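Local atomic coordinates of NreA (Staphylococcus aureus subsp. aureus, PDB entry 6K2H), a protein that probably senses nitrate through its GAF domain and passes that signal to a partner sensor kinase of the nitrate-response system. Residues Lys132-Asn136 with Asp137-Arg141; Pro95-Ser99 with Glu100-Ala104. The protein carries 1 engineered substitution. All coordinates share one frame; numbering follows the deposited sequence.

Contact 1: residues Lys132-Asn136 with Asp137-Arg141; sequences KIFDN and DDIQR
Phe134 lays its CB against the end of Ile139, with CD1 of Ile139 3.5 Å from CB of Phe134. The two side chains cross at about a right angle. Ile139 CG1 is turned beside its own backbone N (chi1 -57°), which carries CD1 back over the start of the helix to Phe134. The Phe134 ring is also met obliquely by CB of Asp138, and O of Lys132 lies above one ring face. Both apolar side chains rest on strand 104-112, Phe134 on Leu106 and Ile139 on Val108 and Leu110.

Asp138 turns its carboxylate back to the helix start. Its OD2 accepts the N-H of Asp135 at 2.8 Å in an almost straight bond (176°). The donor comes to the anti side of the carboxylate, 32° out of its plane. Ile139 N then bonds Asp135 O at 3.0 Å, and Gln140 N bonds Asn136 O at 3.0 Å. Asp135 OD1 lies 4.4 Å from Asp137 OD2. This crowding of acidic groups is probably eased by the positive end of the helix dipole. A water accepts from Lys132 NZ and donates weakly to Asp138 OD1.

Asp135 is the N-cap, but its side chain makes no capping bond. The arrangement is one half of a capping box, from Asp138 to Asp135 N, joined with the Phe134-Ile139 hydrophobic staple of a helix N-terminus.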
loop_
_atom_site.group_PDB
_atom_site.type_symbol
_atom_site.label_atom_id
_atom_site.label_comp_id
_atom_site.label_asym_id
_atom_site.label_seq_id
_atom_site.Cartn_x
_atom_site.Cartn_y
_atom_site.Cartn_z
ATOM N N LYS A 132 -9.717 11.139 -3.038
ATOM C CA LYS A 132 -8.761 12.234 -3.128
ATOM C C LYS A 132 -7.321 11.688 -3.197
ATOM O O LYS A 132 -6.984 10.720 -2.515
ATOM C CB LYS A 132 -8.924 13.062 -1.869
ATOM C CG LYS A 132 -7.960 14.148 -1.698
ATOM C CD LYS A 132 -8.303 14.976 -0.438
ATOM C CE LYS A 132 -7.541 16.227 -0.525
ATOM N NZ LYS A 132 -7.936 17.144 0.590
ATOM N N ILE A 133 -6.490 12.308 -4.025
ATOM C CA ILE A 133 -5.069 11.910 -4.208
ATOM C C ILE A 133 -4.274 12.772 -3.215
ATOM O O ILE A 133 -4.414 13.987 -3.258
ATOM C CB ILE A 133 -4.686 12.312 -5.668
ATOM C CG1 ILE A 133 -5.588 11.545 -6.629
ATOM C CG2 ILE A 133 -3.242 12.053 -6.016
ATOM C CD1 ILE A 133 -5.554 10.034 -6.417
ATOM N N PHE A 134 -3.468 12.170 -2.344
ATOM C CA PHE A 134 -2.591 12.863 -1.417
ATOM C C PHE A 134 -1.146 12.969 -1.882
ATOM O O PHE A 134 -0.593 12.036 -2.456
ATOM C CB PHE A 134 -2.572 12.129 -0.070
ATOM C CG PHE A 134 -3.920 12.002 0.525
ATOM C CD1 PHE A 134 -4.646 13.135 0.781
ATOM C CD2 PHE A 134 -4.470 10.761 0.809
ATOM C CE1 PHE A 134 -5.920 13.044 1.331
ATOM C CE2 PHE A 134 -5.740 10.656 1.365
ATOM C CZ PHE A 134 -6.471 11.804 1.605
ATOM N N ASP A 135 -0.583 14.132 -1.572
ATOM C CA ASP A 135 0.823 14.487 -1.751
ATOM C C ASP A 135 1.632 13.983 -0.597
ATOM O O ASP A 135 1.066 13.567 0.402
ATOM C CB ASP A 135 0.978 16.033 -1.684
ATOM C CG ASP A 135 1.304 16.629 -2.969
ATOM O OD1 ASP A 135 1.123 17.852 -3.061
ATOM O OD2 ASP A 135 1.750 15.913 -3.882
ATOM N N ASN A 136 2.952 14.129 -0.706
ATOM C CA ASN A 136 3.860 13.932 0.428
ATOM C C ASN A 136 3.555 14.901 1.545
ATOM O O ASN A 136 3.572 14.541 2.714
ATOM C CB ASN A 136 5.333 14.150 0.020
ATOM C CG ASN A 136 5.881 13.067 -0.890
ATOM O OD1 ASN A 136 5.588 11.886 -0.737
ATOM N ND2 ASN A 136 6.751 13.475 -1.814
ATOM N N ASP A 137 3.327 16.161 1.186
ATOM C CA ASP A 137 2.939 17.171 2.178
ATOM C C ASP A 137 1.644 16.732 2.897
ATOM O O ASP A 137 1.559 16.755 4.132
ATOM C CB ASP A 137 2.822 18.577 1.535
ATOM C CG ASP A 137 4.041 18.935 0.606
ATOM O OD1 ASP A 137 5.142 18.309 0.680
ATOM O OD2 ASP A 137 3.876 19.849 -0.224
ATOM N N ASP A 138 0.673 16.206 2.146
ATOM C CA ASP A 138 -0.620 15.808 2.761
ATOM C C ASP A 138 -0.425 14.670 3.755
ATOM O O ASP A 138 -0.930 14.693 4.890
ATOM C CB ASP A 138 -1.611 15.376 1.695
ATOM C CG ASP A 138 -1.948 16.482 0.699
ATOM O OD1 ASP A 138 -2.019 17.659 1.120
ATOM O OD2 ASP A 138 -2.154 16.146 -0.507
ATOM N N ILE A 139 0.338 13.676 3.327
ATOM C CA ILE A 139 0.596 12.523 4.214
ATOM C C ILE A 139 1.362 12.914 5.464
ATOM O O ILE A 139 1.084 12.375 6.503
ATOM C CB ILE A 139 1.357 11.420 3.492
ATOM C CG1 ILE A 139 0.580 10.981 2.246
ATOM C CG2 ILE A 139 1.579 10.217 4.413
ATOM C CD1 ILE A 139 -0.804 10.450 2.487
ATOM N N GLN A 140 2.305 13.847 5.381
ATOM C CA GLN A 140 2.945 14.388 6.606
ATOM C C GLN A 140 1.991 15.133 7.553
ATOM O O GLN A 140 2.230 15.180 8.762
ATOM C CB GLN A 140 4.156 15.279 6.292
ATOM C CG GLN A 140 5.489 14.559 6.444
ATOM C CD GLN A 140 5.837 14.160 7.883
ATOM O OE1 GLN A 140 4.965 13.985 8.745
ATOM N NE2 GLN A 140 7.129 13.994 8.140
ATOM N N ARG A 141 0.909 15.669 6.998
ATOM C CA ARG A 141 -0.216 16.214 7.775
ATOM C C ARG A 141 -1.171 15.122 8.305
ATOM O O ARG A 141 -2.205 15.461 8.871
ATOM C CB ARG A 141 -1.007 17.237 6.925
ATOM C CG ARG A 141 -0.382 18.615 6.729
ATOM C CD ARG A 141 1.138 18.597 6.655
ATOM N NE ARG A 141 1.690 19.624 5.767
ATOM C CZ ARG A 141 2.685 20.474 6.062
ATOM N NH1 ARG A 141 3.078 21.350 5.141
ATOM N NH2 ARG A 141 3.299 20.473 7.250
HETATM O O HOH W 1 -5.350 18.523 1.002
#

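Contact 2: residues Pro95-Ser99 with Glu100-Ala104; sequences PILLS and ESLTA. With EDO (1,2-ethanediol), chain B.
The short helix 96-99 ends in a tight turn: Glu100 N bonds Ile96 O at 3.1 Å, Leu102 N reaches back to Leu97 O at 3.2 Å, and Ser101 N makes a weak bond to Leu98 O. Ser101 has left-handed backbone angles (phi 47°, psi 51°), which end the helix and turn the chain away from its axis. The N-H of Leu102 meets Leu97 O in the carbonyl plane, on a lone pair.

Leu97 and Leu102 close the turn from the apolar side. CD2 of Leu97 touches CB of Leu102 at 3.9 Å, and the side chains cross at about a right angle. On the next side of the helix, Ile96 CD1 meets CG of Glu100 at 3.9 Å. CG1 of Ile96 lies anti to the backbone N (chi1 -167°), which sends CD1 forward along the helix to Glu100.

Glu100 is buried, and its carboxylate is well supplied with partners. OE1 forms a salt bridge with Arg125 and accepts from Lys51 N. A water accepts from Ser99 OG and donates to Glu100 OE2, 2.7 Å from each. A second water joins Ser99 O to Ser101 OG, whose hydroxyl also bonds Lys51 NZ.

Beside Pro95, an ethanediol hydroxyl takes the N-H of Ile96. The modelled bond is very short, so its exact geometry is doubtful. Trp44 NE1 and Ala67 N also bond this molecule, consistent with the nitrate pocket of NreA. The C-terminal end of the helix is a Schellman motif, with its six-residue backbone bond and the apolar Leu97-Leu102 pair.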
loop_
_atom_site.group_PDB
_atom_site.type_symbol
_atom_site.label_atom_id
_atom_site.label_comp_id
_atom_site.label_asym_id
_atom_site.label_seq_id
_atom_site.Cartn_x
_atom_site.Cartn_y
_atom_site.Cartn_z
ATOM N N PRO A 95 0.680 -8.264 -5.978
ATOM C CA PRO A 95 -0.230 -9.295 -5.537
ATOM C C PRO A 95 -1.271 -8.859 -4.513
ATOM O O PRO A 95 -2.303 -9.501 -4.412
ATOM C CB PRO A 95 0.654 -10.388 -4.950
ATOM C CG PRO A 95 2.018 -9.945 -5.049
ATOM C CD PRO A 95 2.082 -8.703 -5.871
ATOM N N ILE A 96 -1.028 -7.799 -3.757
ATOM C CA ILE A 96 -2.118 -7.349 -2.840
ATOM C C ILE A 96 -3.381 -6.989 -3.605
ATOM O O ILE A 96 -4.503 -7.128 -3.143
ATOM C CB ILE A 96 -1.618 -6.182 -1.949
ATOM C CG1 ILE A 96 -2.560 -5.910 -0.801
ATOM C CG2 ILE A 96 -1.446 -4.906 -2.759
ATOM C CD1 ILE A 96 -2.559 -6.966 0.207
ATOM N N LEU A 97 -3.256 -6.518 -4.857
ATOM C CA LEU A 97 -4.460 -6.327 -5.661
ATOM C C LEU A 97 -5.328 -7.590 -5.899
ATOM O O LEU A 97 -6.501 -7.493 -5.978
ATOM C CB LEU A 97 -4.070 -5.803 -7.059
ATOM C CG LEU A 97 -3.287 -4.536 -7.136
ATOM C CD1 LEU A 97 -2.916 -4.270 -8.599
ATOM C CD2 LEU A 97 -4.038 -3.403 -6.599
ATOM N N LEU A 98 -4.695 -8.744 -5.996
ATOM C CA LEU A 98 -5.390 -10.012 -6.134
ATOM C C LEU A 98 -6.007 -10.471 -4.807
ATOM O O LEU A 98 -7.144 -10.818 -4.781
ATOM C CB LEU A 98 -4.450 -11.106 -6.606
ATOM C CG LEU A 98 -3.939 -10.970 -8.048
ATOM C CD1 LEU A 98 -2.933 -12.098 -8.228
ATOM C CD2 LEU A 98 -5.103 -11.157 -8.987
ATOM N N SER A 99 -5.233 -10.495 -3.745
ATOM C CA SER A 99 -5.701 -11.089 -2.482
ATOM C C SER A 99 -6.798 -10.236 -1.873
ATOM O O SER A 99 -7.702 -10.784 -1.248
ATOM C CB SER A 99 -4.529 -11.298 -1.517
ATOM O OG SER A 99 -4.003 -10.109 -0.916
ATOM N N GLU A 100 -6.803 -8.908 -2.144
ATOM C CA GLU A 100 -7.819 -8.026 -1.571
ATOM C C GLU A 100 -8.801 -7.456 -2.607
ATOM O O GLU A 100 -9.622 -6.677 -2.242
ATOM C CB GLU A 100 -7.125 -6.918 -0.781
ATOM C CG GLU A 100 -6.435 -7.378 0.502
ATOM C CD GLU A 100 -7.426 -7.946 1.536
ATOM O OE1 GLU A 100 -8.610 -7.478 1.529
ATOM O OE2 GLU A 100 -7.011 -8.800 2.354
ATOM N N SER A 101 -8.771 -7.957 -3.837
ATOM C CA SER A 101 -9.713 -7.571 -4.905
ATOM C C SER A 101 -9.849 -6.063 -4.987
ATOM O O SER A 101 -10.964 -5.527 -5.000
ATOM C CB SER A 101 -11.108 -8.198 -4.708
ATOM O OG SER A 101 -10.980 -9.583 -4.382
ATOM N N LEU A 102 -8.716 -5.410 -5.056
ATOM C CA LEU A 102 -8.744 -3.944 -5.153
ATOM C C LEU A 102 -8.987 -3.465 -6.572
ATOM O O LEU A 102 -8.351 -3.969 -7.542
ATOM C CB LEU A 102 -7.407 -3.424 -4.633
ATOM C CG LEU A 102 -6.979 -3.839 -3.231
ATOM C CD1 LEU A 102 -5.637 -3.250 -2.774
ATOM C CD2 LEU A 102 -8.109 -3.502 -2.264
ATOM N N THR A 103 -9.889 -2.508 -6.675
ATOM C CA THR A 103 -10.300 -1.946 -7.971
ATOM C C THR A 103 -9.726 -0.581 -8.229
ATOM O O THR A 103 -9.766 -0.128 -9.334
ATOM C CB THR A 103 -11.831 -1.977 -8.150
ATOM O OG1 THR A 103 -12.460 -1.255 -7.085
ATOM C CG2 THR A 103 -12.329 -3.428 -8.147
ATOM N N ALA A 104 -9.213 0.091 -7.203
ATOM C CA ALA A 104 -8.452 1.362 -7.342
ATOM C C ALA A 104 -7.465 1.421 -6.202
ATOM O O ALA A 104 -7.734 0.903 -5.103
ATOM C CB ALA A 104 -9.373 2.557 -7.280
HETATM C C1 EDO B . 2.084 -6.026 -3.520
HETATM O O1 EDO B . 1.037 -6.602 -3.142
HETATM C C2 EDO B . 1.895 -4.880 -4.259
HETATM O O2 EDO B . 3.106 -4.299 -4.074
HETATM O O HOH W 2 -4.932 -10.291 1.661
HETATM O O HOH W 3 -10.144 -11.166 -2.477
#

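Overall arrangement
Both contacts lie in one GAF domain, on opposite sides of the chain's centre. Their centres are about 22 Å apart, and their nearest atoms are about 8 Å apart without touching. Contact 2 ends one helix and contact 1 starts another. Strand 104-112 relates them: the chain enters it straight from contact 2, and its side chains support contact 1. Contact 2 borders the ethanediol site, which probably corresponds to the nitrate pocket. Contact 1 lies on the surface, about 14 Å from the chain's centre to its own, and carries the C-terminal helix. The five-stranded antiparallel sheet lies between the two regions.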